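PDB 3R5T: ferric vibriobactin ABC transporter, periplasmic ferric vibriobactin-binding protein from Vibrio cholerae, which binds the iron-loaded siderophore ferric vibriobactin in the periplasm and probably delivers it to an ABC transporter for uptake into the cell. Local coordinates for residues V33-P43 and L126-L136; P87-D98 and L107-Y118. All blocks are in the same frame, centred on the assembly; numbering follows the deposited sequence.

How the interactions relate
Both contacts are buried and lie in the same lobe, the one built on the parallel sheet that contains strands 89-93 and 113-116. Interaction 2 joins those two strands within the sheet, through main-chain hydrogen bonds, and runs on into the siderophore pocket. Interaction 1 lies over one face of that sheet, where helices 31-39 and 123-134, with the turns after them, meet through largely apolar side-chain packing. The two touch directly: Val33 packs on Val91 and Tyr118, and Ala133 on Ile114. A methanol molecule bridges them as well, held by Gln129 of 126-136 and the backbone of Asp117. Along the chain, interaction 2 is nested inside the loop that interaction 1 closes.

Interaction 1: residues V33-P43 and L126-L136; sequences VTGTLLAIDAP and LAQQLGLATGL. With MOH (methanol), chain D.
Two helices that pack on the same face of the lobe's parallel sheet, 31-39 and 123-134, meet here at a steep angle: the axes of 33-39 and 126-134 approach to 9.5 Å and cross at -68°. The backbones come nearest where Thr36 faces Ala127, and the small alanine side chain permits it. Thr36 presents its methyl group to the helix, CG2 lying 3.5 Å from Ala127 CA. With OG1 beside the backbone N (chi1 -65°), the methyl is the branch that lies against Ala127, and OG1 borders Leu126 CD2. One turn along, Leu130 CD1 sits among three side chains of the other helix, 3.7 Å from Val33 CG1 and farther from Thr36 CG2 and Leu37 CD2; the side chains of Leu37 and Leu130 cross at about a right angle.

Past the helix end, Ile40 forks over the second helix. Its CG2 meets Ala127 CB at 3.8 Å, whereas CG1, lodged between the backbone N and the carbonyl carbon (chi1 65°), sends CD1 toward Gly131 N and the CB of Leu130. A Schellman motif with Asp41 at positive phi closes helix 31-39 and brings Ala42 against Leu136, whose CD1 presses tightly against Ala42 CA at 3.4 Å and touches Pro43 CD at 4.0 Å. Thr134 keeps its polar end within its own helix, OG1 donating to Leu130 O at 2.8 Å. Asp41 directs its carboxylate outside the contact, to a salt bridge with Arg66.

The adhesion between the segments is therefore apolar, resting on branched side chains packed against one another and against Ala127 and Ala42, while polar groups such as those of Thr134 and Asp41 find their partners within one helix or outside the pair.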
loop_
_atom_site.group_PDB
_atom_site.type_symbol
_atom_site.label_atom_id
_atom_site.label_comp_id
_atom_site.label_asym_id
_atom_site.label_seq_id
_atom_site.Cartn_x
_atom_site.Cartn_y
_atom_site.Cartn_z
ATOM N N VAL A 33 1.967 -6.424 -3.805
ATOM C CA VAL A 33 0.911 -7.354 -3.442
ATOM C C VAL A 33 1.407 -8.363 -2.420
ATOM O O VAL A 33 0.617 -8.922 -1.662
ATOM C CB VAL A 33 0.414 -8.073 -4.676
ATOM C CG1 VAL A 33 -0.572 -9.174 -4.306
ATOM C CG2 VAL A 33 -0.228 -7.062 -5.614
ATOM N N THR A 34 2.717 -8.595 -2.394
ATOM C CA THR A 34 3.269 -9.632 -1.512
ATOM C C THR A 34 2.972 -9.391 -0.023
ATOM O O THR A 34 2.704 -10.330 0.734
ATOM C CB THR A 34 4.759 -9.796 -1.803
ATOM O OG1 THR A 34 4.887 -10.197 -3.165
ATOM C CG2 THR A 34 5.392 -10.848 -0.915
ATOM N N GLY A 35 3.007 -8.131 0.393
ATOM C CA GLY A 35 2.671 -7.804 1.764
ATOM C C GLY A 35 1.281 -8.289 2.181
ATOM O O GLY A 35 1.098 -8.778 3.293
ATOM N N THR A 36 0.314 -8.181 1.275
ATOM C CA THR A 36 -1.041 -8.598 1.591
ATOM C C THR A 36 -1.194 -10.115 1.529
ATOM O O THR A 36 -1.932 -10.703 2.334
ATOM C CB THR A 36 -2.057 -7.814 0.739
ATOM O OG1 THR A 36 -1.972 -6.430 1.119
ATOM C CG2 THR A 36 -3.489 -8.305 0.993
ATOM N N LEU A 37 -0.473 -10.756 0.612
ATOM C CA LEU A 37 -0.419 -12.216 0.620
ATOM C C LEU A 37 0.116 -12.707 1.973
ATOM O O LEU A 37 -0.445 -13.628 2.585
ATOM C CB LEU A 37 0.420 -12.763 -0.542
ATOM C CG LEU A 37 -0.232 -12.602 -1.920
ATOM C CD1 LEU A 37 0.799 -12.762 -3.008
ATOM C CD2 LEU A 37 -1.353 -13.594 -2.127
ATOM N N LEU A 38 1.195 -12.096 2.453
ATOM C CA LEU A 38 1.710 -12.463 3.778
ATOM C C LEU A 38 0.708 -12.177 4.912
ATOM O O LEU A 38 0.603 -12.947 5.877
ATOM C CB LEU A 38 3.042 -11.745 4.031
ATOM C CG LEU A 38 4.194 -12.200 3.125
ATOM C CD1 LEU A 38 5.364 -11.236 3.178
ATOM C CD2 LEU A 38 4.636 -13.614 3.478
ATOM N N ALA A 39 -0.023 -11.074 4.776
ATOM C CA ALA A 39 -0.983 -10.645 5.784
ATOM C C ALA A 39 -2.053 -11.704 6.042
ATOM O O ALA A 39 -2.458 -11.907 7.181
ATOM C CB ALA A 39 -1.638 -9.328 5.344
ATOM N N ILE A 40 -2.501 -12.374 4.984
ATOM C CA ILE A 40 -3.537 -13.400 5.112
ATOM C C ILE A 40 -2.980 -14.814 5.185
ATOM O O ILE A 40 -3.733 -15.786 5.065
ATOM C CB ILE A 40 -4.600 -13.307 3.996
ATOM C CG1 ILE A 40 -3.988 -13.613 2.623
ATOM C CG2 ILE A 40 -5.241 -11.908 3.998
ATOM C CD1 ILE A 40 -5.045 -13.758 1.502
ATOM N N ASP A 41 -1.670 -14.916 5.403
ATOM C CA ASP A 41 -0.989 -16.209 5.495
ATOM C C ASP A 41 -1.167 -17.071 4.253
ATOM O O ASP A 41 -1.272 -18.293 4.347
ATOM C CB ASP A 41 -1.459 -16.982 6.727
ATOM C CG ASP A 41 -1.063 -16.316 8.018
ATOM O OD1 ASP A 41 0.010 -15.681 8.061
ATOM O OD2 ASP A 41 -1.836 -16.417 8.993
ATOM N N ALA A 42 -1.200 -16.445 3.084
ATOM C CA ALA A 42 -1.280 -17.218 1.851
ATOM C C ALA A 42 0.085 -17.853 1.574
ATOM O O ALA A 42 1.123 -17.301 1.941
ATOM C CB ALA A 42 -1.693 -16.337 0.684
ATOM N N PRO A 43 0.076 -19.022 0.940
ATOM C CA PRO A 43 1.323 -19.751 0.682
ATOM C C PRO A 43 2.084 -19.165 -0.495
ATOM O O PRO A 43 2.243 -19.792 -1.550
ATOM C CB PRO A 43 0.839 -21.166 0.379
ATOM C CG PRO A 43 -0.574 -20.980 -0.132
ATOM C CD PRO A 43 -1.123 -19.817 0.609
ATOM N N LEU A 126 -8.089 -5.520 -0.976
ATOM C CA LEU A 126 -7.160 -6.348 -1.720
ATOM C C LEU A 126 -7.041 -7.720 -1.039
ATOM O O LEU A 126 -7.025 -8.745 -1.711
ATOM C CB LEU A 126 -5.810 -5.653 -1.779
ATOM C CG LEU A 126 -4.715 -6.404 -2.537
ATOM C CD1 LEU A 126 -5.072 -6.507 -4.014
ATOM C CD2 LEU A 126 -3.341 -5.739 -2.353
ATOM N N ALA A 127 -6.955 -7.739 0.289
ATOM C CA ALA A 127 -6.893 -9.023 1.008
ATOM C C ALA A 127 -8.120 -9.892 0.723
ATOM O O ALA A 127 -8.022 -11.107 0.549
ATOM C CB ALA A 127 -6.746 -8.791 2.493
ATOM N N GLN A 128 -9.301 -9.276 0.726
ATOM C CA GLN A 128 -10.527 -9.999 0.414
ATOM C C GLN A 128 -10.493 -10.571 -1.001
ATOM O O GLN A 128 -10.881 -11.722 -1.233
ATOM C CB GLN A 128 -11.734 -9.084 0.595
ATOM C CG GLN A 128 -11.955 -8.657 2.020
ATOM C CD GLN A 128 -13.261 -7.925 2.193
ATOM O OE1 GLN A 128 -13.280 -6.722 2.460
ATOM N NE2 GLN A 128 -14.369 -8.645 2.021
ATOM N N GLN A 129 -10.016 -9.763 -1.944
ATOM C CA GLN A 129 -9.949 -10.188 -3.325
ATOM C C GLN A 129 -9.025 -11.405 -3.432
ATOM O O GLN A 129 -9.356 -12.402 -4.091
ATOM C CB GLN A 129 -9.440 -9.037 -4.176
ATOM C CG GLN A 129 -9.326 -9.375 -5.632
ATOM C CD GLN A 129 -9.092 -8.145 -6.458
ATOM O OE1 GLN A 129 -8.347 -7.244 -6.058
ATOM N NE2 GLN A 129 -9.722 -8.096 -7.624
ATOM N N LEU A 130 -7.872 -11.327 -2.778
ATOM C CA LEU A 130 -6.902 -12.421 -2.790
ATOM C C LEU A 130 -7.396 -13.623 -1.994
ATOM O O LEU A 130 -7.083 -14.764 -2.344
ATOM C CB LEU A 130 -5.548 -11.947 -2.265
ATOM C CG LEU A 130 -4.898 -10.892 -3.159
ATOM C CD1 LEU A 130 -3.643 -10.320 -2.493
ATOM C CD2 LEU A 130 -4.613 -11.447 -4.559
ATOM N N GLY A 131 -8.192 -13.379 -0.947
ATOM C CA GLY A 131 -8.804 -14.466 -0.196
ATOM C C GLY A 131 -9.673 -15.312 -1.101
ATOM O O GLY A 131 -9.653 -16.539 -1.025
ATOM N N LEU A 132 -10.446 -14.661 -1.965
ATOM C CA LEU A 132 -11.324 -15.373 -2.896
ATOM C C LEU A 132 -10.536 -16.144 -3.962
ATOM O O LEU A 132 -10.992 -17.183 -4.430
ATOM C CB LEU A 132 -12.333 -14.405 -3.537
ATOM C CG LEU A 132 -13.322 -13.786 -2.540
ATOM C CD1 LEU A 132 -13.921 -12.473 -3.054
ATOM C CD2 LEU A 132 -14.431 -14.774 -2.208
ATOM N N ALA A 133 -9.352 -15.660 -4.323
ATOM C CA ALA A 133 -8.530 -16.363 -5.297
ATOM C C ALA A 133 -7.841 -17.587 -4.691
ATOM O O ALA A 133 -7.512 -18.537 -5.400
ATOM C CB ALA A 133 -7.476 -15.420 -5.915
ATOM N N THR A 134 -7.620 -17.567 -3.380
ATOM C CA THR A 134 -6.765 -18.578 -2.755
ATOM C C THR A 134 -7.521 -19.518 -1.815
ATOM O O THR A 134 -6.925 -20.435 -1.232
ATOM C CB THR A 134 -5.638 -17.913 -1.959
ATOM O OG1 THR A 134 -6.208 -17.021 -0.990
ATOM C CG2 THR A 134 -4.739 -17.105 -2.881
ATOM N N GLY A 135 -8.822 -19.288 -1.646
ATOM C CA GLY A 135 -9.621 -20.083 -0.731
ATOM C C GLY A 135 -9.289 -19.770 0.711
ATOM O O GLY A 135 -9.452 -20.617 1.593
ATOM N N LEU A 136 -8.841 -18.542 0.953
ATOM C CA LEU A 136 -8.426 -18.148 2.291
ATOM C C LEU A 136 -9.376 -17.092 2.855
ATOM O O LEU A 136 -8.974 -16.191 3.593
ATOM C CB LEU A 136 -6.972 -17.671 2.293
ATOM C CG LEU A 136 -5.962 -18.755 1.893
ATOM C CD1 LEU A 136 -4.537 -18.192 1.782
ATOM C CD2 LEU A 136 -6.008 -19.900 2.893
HETATM C C MOH D . -8.820 -5.220 -9.381
HETATM O O MOH D . -8.165 -5.498 -8.146
#

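Interaction 2: residues P87-D98 and L107-Y118; sequences PDLIVVSMIGAD and LQAIAPTILVDY. With VBN ((4S,5R)-N-{3-[(2,3-dihydroxybenzoyl)amino]propyl}-2-(2,3-dihydroxyphenyl)-N-[3-({[(4S,5R)-2-(2,3-dihydroxyphenyl)-5-met hyl-4,5-dihydro-1,3-oxazol-4-yl]carbonyl}amino)propyl]-5-methyl-4,5-dihydro-1,3-oxazole-4-carboxamide), chain B; MOH (methanol), chain D.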
loop_
_atom_site.group_PDB
_atom_site.type_symbol
_atom_site.label_atom_id
_atom_site.label_comp_id
_atom_site.label_asym_id
_atom_site.label_seq_id
_atom_site.Cartn_x
_atom_site.Cartn_y
_atom_site.Cartn_z
ATOM N N PRO A 87 4.895 -22.702 -9.823
ATOM C CA PRO A 87 3.767 -22.150 -9.068
ATOM C C PRO A 87 2.444 -22.694 -9.587
ATOM O O PRO A 87 2.365 -23.202 -10.709
ATOM C CB PRO A 87 3.872 -20.653 -9.351
ATOM C CG PRO A 87 4.496 -20.588 -10.718
ATOM C CD PRO A 87 5.444 -21.737 -10.796
ATOM N N ASP A 88 1.401 -22.595 -8.769
ATOM C CA ASP A 88 0.051 -22.902 -9.226
ATOM C C ASP A 88 -0.865 -21.676 -9.226
ATOM O O ASP A 88 -2.064 -21.774 -9.502
ATOM C CB ASP A 88 -0.571 -24.061 -8.437
ATOM C CG ASP A 88 -0.603 -23.820 -6.932
ATOM O OD1 ASP A 88 -0.300 -22.689 -6.470
ATOM O OD2 ASP A 88 -0.958 -24.786 -6.212
ATOM N N LEU A 89 -0.295 -20.518 -8.916
ATOM C CA LEU A 89 -0.999 -19.254 -9.104
ATOM C C LEU A 89 0.063 -18.179 -9.244
ATOM O O LEU A 89 0.977 -18.120 -8.440
ATOM C CB LEU A 89 -1.905 -18.924 -7.911
ATOM C CG LEU A 89 -2.716 -17.626 -8.050
ATOM C CD1 LEU A 89 -3.794 -17.752 -9.126
ATOM C CD2 LEU A 89 -3.349 -17.228 -6.723
ATOM N N ILE A 90 -0.095 -17.314 -10.238
ATOM C CA ILE A 90 0.812 -16.182 -10.436
ATOM C C ILE A 90 0.013 -14.891 -10.305
ATOM O O ILE A 90 -1.033 -14.743 -10.945
ATOM C CB ILE A 90 1.497 -16.249 -11.831
ATOM C CG1 ILE A 90 2.355 -17.509 -11.937
ATOM C CG2 ILE A 90 2.372 -15.009 -12.080
ATOM C CD1 ILE A 90 2.788 -17.848 -13.357
ATOM N N VAL A 91 0.486 -13.969 -9.461
ATOM C CA VAL A 91 -0.245 -12.732 -9.208
ATOM C C VAL A 91 0.444 -11.537 -9.824
ATOM O O VAL A 91 1.666 -11.391 -9.703
ATOM C CB VAL A 91 -0.448 -12.479 -7.698
ATOM C CG1 VAL A 91 -1.371 -11.292 -7.492
ATOM C CG2 VAL A 91 -1.007 -13.733 -7.022
ATOM N N VAL A 92 -0.342 -10.724 -10.525
ATOM C CA VAL A 92 0.154 -9.578 -11.289
ATOM C C VAL A 92 -0.616 -8.325 -10.899
ATOM O O VAL A 92 -1.808 -8.395 -10.639
ATOM C CB VAL A 92 -0.018 -9.829 -12.819
ATOM C CG1 VAL A 92 0.530 -8.683 -13.636
ATOM C CG2 VAL A 92 0.655 -11.134 -13.255
ATOM N N SER A 93 0.063 -7.183 -10.857
ATOM C CA SER A 93 -0.586 -5.913 -10.567
ATOM C C SER A 93 -0.898 -5.161 -11.837
ATOM O O SER A 93 -0.209 -5.311 -12.856
ATOM C CB SER A 93 0.258 -5.056 -9.624
ATOM O OG SER A 93 1.458 -4.663 -10.247
ATOM N N MET A 94 -1.946 -4.345 -11.755
ATOM C CA MET A 94 -2.494 -3.620 -12.897
ATOM C C MET A 94 -1.686 -2.381 -13.287
ATOM O O MET A 94 -1.521 -2.080 -14.474
ATOM C CB MET A 94 -3.923 -3.198 -12.543
ATOM C CG MET A 94 -4.693 -2.523 -13.653
ATOM S SD MET A 94 -5.136 -3.722 -14.913
ATOM C CE MET A 94 -6.375 -2.804 -15.820
ATOM N N ILE A 95 -1.205 -1.653 -12.282
ATOM C CA ILE A 95 -0.496 -0.386 -12.511
ATOM C C ILE A 95 0.481 -0.097 -11.385
ATOM O O ILE A 95 0.180 -0.340 -10.210
ATOM C CB ILE A 95 -1.479 0.798 -12.681
ATOM C CG1 ILE A 95 -0.732 2.109 -12.925
ATOM C CG2 ILE A 95 -2.384 0.911 -11.450
ATOM C CD1 ILE A 95 -1.639 3.237 -13.472
ATOM N N GLY A 96 1.649 0.434 -11.745
ATOM C CA GLY A 96 2.705 0.678 -10.768
ATOM C C GLY A 96 4.016 0.169 -11.338
ATOM O O GLY A 96 4.022 -0.573 -12.329
ATOM N N ALA A 97 5.129 0.554 -10.728
ATOM C CA ALA A 97 6.434 0.106 -11.236
ATOM C C ALA A 97 6.586 -1.424 -11.248
ATOM O O ALA A 97 7.398 -1.973 -12.018
ATOM C CB ALA A 97 7.579 0.751 -10.442
ATOM N N ASP A 98 5.818 -2.094 -10.392
ATOM C CA ASP A 98 5.882 -3.554 -10.226
ATOM C C ASP A 98 4.872 -4.308 -11.100
ATOM O O ASP A 98 4.713 -5.518 -10.964
ATOM C CB ASP A 98 5.721 -3.951 -8.740
ATOM C CG ASP A 98 4.417 -3.484 -8.128
ATOM O OD1 ASP A 98 3.546 -2.980 -8.849
ATOM O OD2 ASP A 98 4.286 -3.630 -6.902
ATOM N N LEU A 107 3.035 -15.595 -18.823
ATOM C CA LEU A 107 2.905 -16.173 -17.491
ATOM C C LEU A 107 1.773 -17.201 -17.421
ATOM O O LEU A 107 1.905 -18.242 -16.778
ATOM C CB LEU A 107 2.685 -15.069 -16.458
ATOM C CG LEU A 107 3.870 -14.106 -16.273
ATOM C CD1 LEU A 107 3.429 -12.838 -15.568
ATOM C CD2 LEU A 107 5.000 -14.790 -15.507
ATOM N N GLN A 108 0.663 -16.906 -18.085
ATOM C CA GLN A 108 -0.487 -17.808 -18.092
ATOM C C GLN A 108 -0.142 -19.148 -18.745
ATOM O O GLN A 108 -0.778 -20.162 -18.464
ATOM C CB GLN A 108 -1.688 -17.134 -18.768
ATOM C CG GLN A 108 -2.945 -18.002 -18.892
ATOM C CD GLN A 108 -3.608 -18.329 -17.559
ATOM O OE1 GLN A 108 -3.700 -17.491 -16.651
ATOM N NE2 GLN A 108 -4.103 -19.558 -17.450
ATOM N N ALA A 109 0.871 -19.155 -19.610
ATOM C CA ALA A 109 1.345 -20.397 -20.217
ATOM C C ALA A 109 1.965 -21.309 -19.169
ATOM O O ALA A 109 2.094 -22.520 -19.386
ATOM C CB ALA A 109 2.354 -20.098 -21.332
ATOM N N ILE A 110 2.357 -20.727 -18.039
ATOM C CA ILE A 110 3.022 -21.456 -16.965
ATOM C C ILE A 110 2.077 -21.919 -15.864
ATOM O O ILE A 110 2.156 -23.057 -15.409
ATOM C CB ILE A 110 4.129 -20.598 -16.313
ATOM C CG1 ILE A 110 5.046 -20.001 -17.388
ATOM C CG2 ILE A 110 4.904 -21.429 -15.293
ATOM C CD1 ILE A 110 6.154 -19.105 -16.841
ATOM N N ALA A 111 1.187 -21.025 -15.444
ATOM C CA ALA A 111 0.214 -21.316 -14.389
ATOM C C ALA A 111 -0.928 -20.313 -14.448
ATOM O O ALA A 111 -0.794 -19.241 -15.044
ATOM C CB ALA A 111 0.887 -21.275 -13.009
ATOM N N PRO A 112 -2.059 -20.637 -13.802
ATOM C CA PRO A 112 -3.165 -19.676 -13.731
ATOM C C PRO A 112 -2.650 -18.335 -13.226
ATOM O O PRO A 112 -1.998 -18.271 -12.182
ATOM C CB PRO A 112 -4.112 -20.306 -12.709
ATOM C CG PRO A 112 -3.871 -21.799 -12.870
ATOM C CD PRO A 112 -2.382 -21.912 -13.129
ATOM N N THR A 113 -2.932 -17.276 -13.970
ATOM C CA THR A 113 -2.396 -15.950 -13.679
ATOM C C THR A 113 -3.539 -14.962 -13.470
ATOM O O THR A 113 -4.442 -14.871 -14.299
ATOM C CB THR A 113 -1.468 -15.502 -14.835
ATOM O OG1 THR A 113 -0.381 -16.423 -14.922
ATOM C CG2 THR A 113 -0.900 -14.108 -14.602
ATOM N N ILE A 114 -3.499 -14.249 -12.347
ATOM C CA ILE A 114 -4.536 -13.272 -12.015
ATOM C C ILE A 114 -3.976 -11.852 -11.924
ATOM O O ILE A 114 -2.778 -11.651 -11.677
ATOM C CB ILE A 114 -5.302 -13.652 -10.725
ATOM C CG1 ILE A 114 -4.382 -13.607 -9.483
ATOM C CG2 ILE A 114 -6.002 -15.007 -10.923
ATOM C CD1 ILE A 114 -5.161 -13.701 -8.150
ATOM N N LEU A 115 -4.860 -10.882 -12.138
ATOM C CA LEU A 115 -4.483 -9.475 -12.248
ATOM C C LEU A 115 -5.366 -8.635 -11.316
ATOM O O LEU A 115 -6.601 -8.642 -11.436
ATOM C CB LEU A 115 -4.663 -9.037 -13.703
ATOM C CG LEU A 115 -4.469 -7.575 -14.087
ATOM C CD1 LEU A 115 -3.038 -7.133 -13.821
ATOM C CD2 LEU A 115 -4.851 -7.338 -15.538
ATOM N N VAL A 116 -4.714 -7.915 -10.396
ATOM C CA VAL A 116 -5.381 -7.101 -9.386
ATOM C C VAL A 116 -4.823 -5.683 -9.421
ATOM O O VAL A 116 -3.676 -5.451 -9.810
ATOM C CB VAL A 116 -5.215 -7.701 -7.960
ATOM C CG1 VAL A 116 -5.875 -9.077 -7.891
ATOM C CG2 VAL A 116 -3.731 -7.783 -7.564
ATOM N N ASP A 117 -5.654 -4.723 -9.042
ATOM C CA ASP A 117 -5.230 -3.336 -8.964
ATOM C C ASP A 117 -5.246 -2.915 -7.505
ATOM O O ASP A 117 -6.312 -2.851 -6.879
ATOM C CB ASP A 117 -6.157 -2.457 -9.796
ATOM C CG ASP A 117 -5.666 -1.020 -9.903
ATOM O OD1 ASP A 117 -4.657 -0.672 -9.248
ATOM O OD2 ASP A 117 -6.306 -0.254 -10.651
ATOM N N TYR A 118 -4.071 -2.656 -6.949
ATOM C CA TYR A 118 -3.967 -2.246 -5.561
ATOM C C TYR A 118 -4.083 -0.737 -5.387
ATOM O O TYR A 118 -4.089 -0.240 -4.258
ATOM C CB TYR A 118 -2.666 -2.744 -4.940
ATOM C CG TYR A 118 -1.422 -2.288 -5.678
ATOM C CD1 TYR A 118 -1.055 -0.944 -5.712
ATOM C CD2 TYR A 118 -0.593 -3.208 -6.313
ATOM C CE1 TYR A 118 0.101 -0.521 -6.376
ATOM C CE2 TYR A 118 0.551 -2.805 -6.978
ATOM C CZ TYR A 118 0.914 -1.460 -7.011
ATOM O OH TYR A 118 2.076 -1.084 -7.672
HETATM C C VBN B . 8.564 6.518 -9.245
HETATM N N VBN B . 7.146 4.452 -9.625
HETATM O O VBN B . 7.777 7.233 -9.770
HETATM C CA VBN B . 8.465 5.003 -9.364
HETATM C CB VBN B . 9.291 4.398 -10.561
HETATM C CAB VBN B . 10.728 1.875 -2.320
HETATM O OAC VBN B . 6.257 9.946 -5.574
HETATM O OAD VBN B . 11.687 3.270 -6.577
HETATM O OAF VBN B . 4.023 4.490 -6.787
HETATM O OAG VBN B . 2.127 4.000 -11.051
HETATM O OAH VBN B . 5.162 2.132 -8.334
HETATM O OAI VBN B . 6.046 6.133 -7.326
HETATM O OAJ VBN B . 4.476 4.482 -9.764
HETATM O OAK VBN B . 7.206 3.249 -6.937
HETATM C CAL VBN B . 2.977 7.467 -4.779
HETATM C CAM VBN B . 4.645 3.318 -13.712
HETATM C CAN VBN B . 6.534 -0.825 -6.548
HETATM C CAO VBN B . 2.944 6.154 -5.359
HETATM C CAP VBN B . 3.387 3.445 -13.056
HETATM C CAQ VBN B . 5.668 -0.042 -7.380
HETATM C CAR VBN B . 4.067 8.368 -5.067
HETATM C CAS VBN B . 5.839 3.600 -13.032
HETATM C CAT VBN B . 7.636 -0.226 -5.885
HETATM C CAU VBN B . 9.448 9.407 -7.682
HETATM C CAV VBN B . 11.816 6.897 -7.148
HETATM C CAW VBN B . 7.954 9.748 -7.810
HETATM C CAX VBN B . 12.707 5.949 -6.312
HETATM C CAY VBN B . 10.016 8.506 -8.781
HETATM C CAZ VBN B . 10.779 6.190 -8.038
HETATM N NBB VBN B . 7.007 8.724 -7.372
HETATM N NBC VBN B . 11.914 5.234 -5.314
HETATM N NBD VBN B . 9.072 3.158 -5.106
HETATM O OBF VBN B . 9.805 1.015 -4.506
HETATM C CBG VBN B . 6.171 8.960 -6.217
HETATM C CBH VBN B . 11.427 3.877 -5.578
HETATM C CBJ VBN B . 7.024 4.463 -11.059
HETATM C CBK VBN B . 4.001 5.747 -6.224
HETATM C CBL VBN B . 3.333 3.864 -11.714
HETATM C CBM VBN B . 5.930 1.318 -7.518
HETATM C CBN VBN B . 5.030 6.598 -6.505
HETATM C CBO VBN B . 4.477 4.130 -11.079
HETATM C CBP VBN B . 6.995 1.891 -6.876
HETATM C CBQ VBN B . 5.062 7.964 -5.897
HETATM C CBR VBN B . 5.776 3.972 -11.750
HETATM C CBS VBN B . 7.868 1.093 -6.009
HETATM C CBU VBN B . 10.761 1.946 -3.837
HETATM C CBW VBN B . 9.080 1.766 -5.430
HETATM C CBX VBN B . 10.425 3.342 -4.563
HETATM N NBY VBN B . 9.767 7.069 -8.631
HETATM O OG1 VBN B . 8.288 4.282 -11.661
HETATM C CG2 VBN B . 10.199 3.210 -10.284
HETATM C C MOH D . -8.820 -5.220 -9.381
HETATM O O MOH D . -8.165 -5.498 -8.146
HETATM O O HOH W 1 3.837 -24.443 -12.678
HETATM O O HOH W 2 -2.238 -1.936 -9.292
#
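This is a parallel strand pairing within a beta-alpha-beta unit, strand 89-93, helix 104-108 and strand 113-116, with 113-116 the outermost strand on its side of the lobe's five-stranded sheet. Five main-chain bonds join the strands, from Ile90 N to Pro112 O at 2.9 Å through to Met94 N to Val116 O; the Ile114 N bond to Ile90 O is nearly linear at its acceptor (C=O...N 176°). On one face, Val91 and Ile114 lie side by side. On the other, Val92 CG2 meets Thr113 CG2 at 3.6 Å, and Ile90 CD1 reaches back to Leu107 and Ala111 of the connection.

Beyond the C-terminal strand ends the chain enters the vibriobactin pocket, which includes Ile95, Gly96, Ala97, Asp98 and Tyr118. Ala97 N donates to OAH of the siderophore at 2.9 Å, almost straight (173°). Gly96 CA lies 3.6 Å from Tyr118 OH. Asp117 OD1 receives a bond from a water that also accepts from Ile95 N and sits over the Tyr118 ring; OD1 also bonds to Ser119 OG, and OD2 forms a salt bridge with Arg212. Asp98 ties the two segments together: its OD1 accepts a hydrogen bond from Tyr118 OH at 2.7 Å, on the syn side but 29° out of the carboxylate plane, and Ser93 OG reaches the same oxygen from the opposite face of the carboxylate at 3.0 Å.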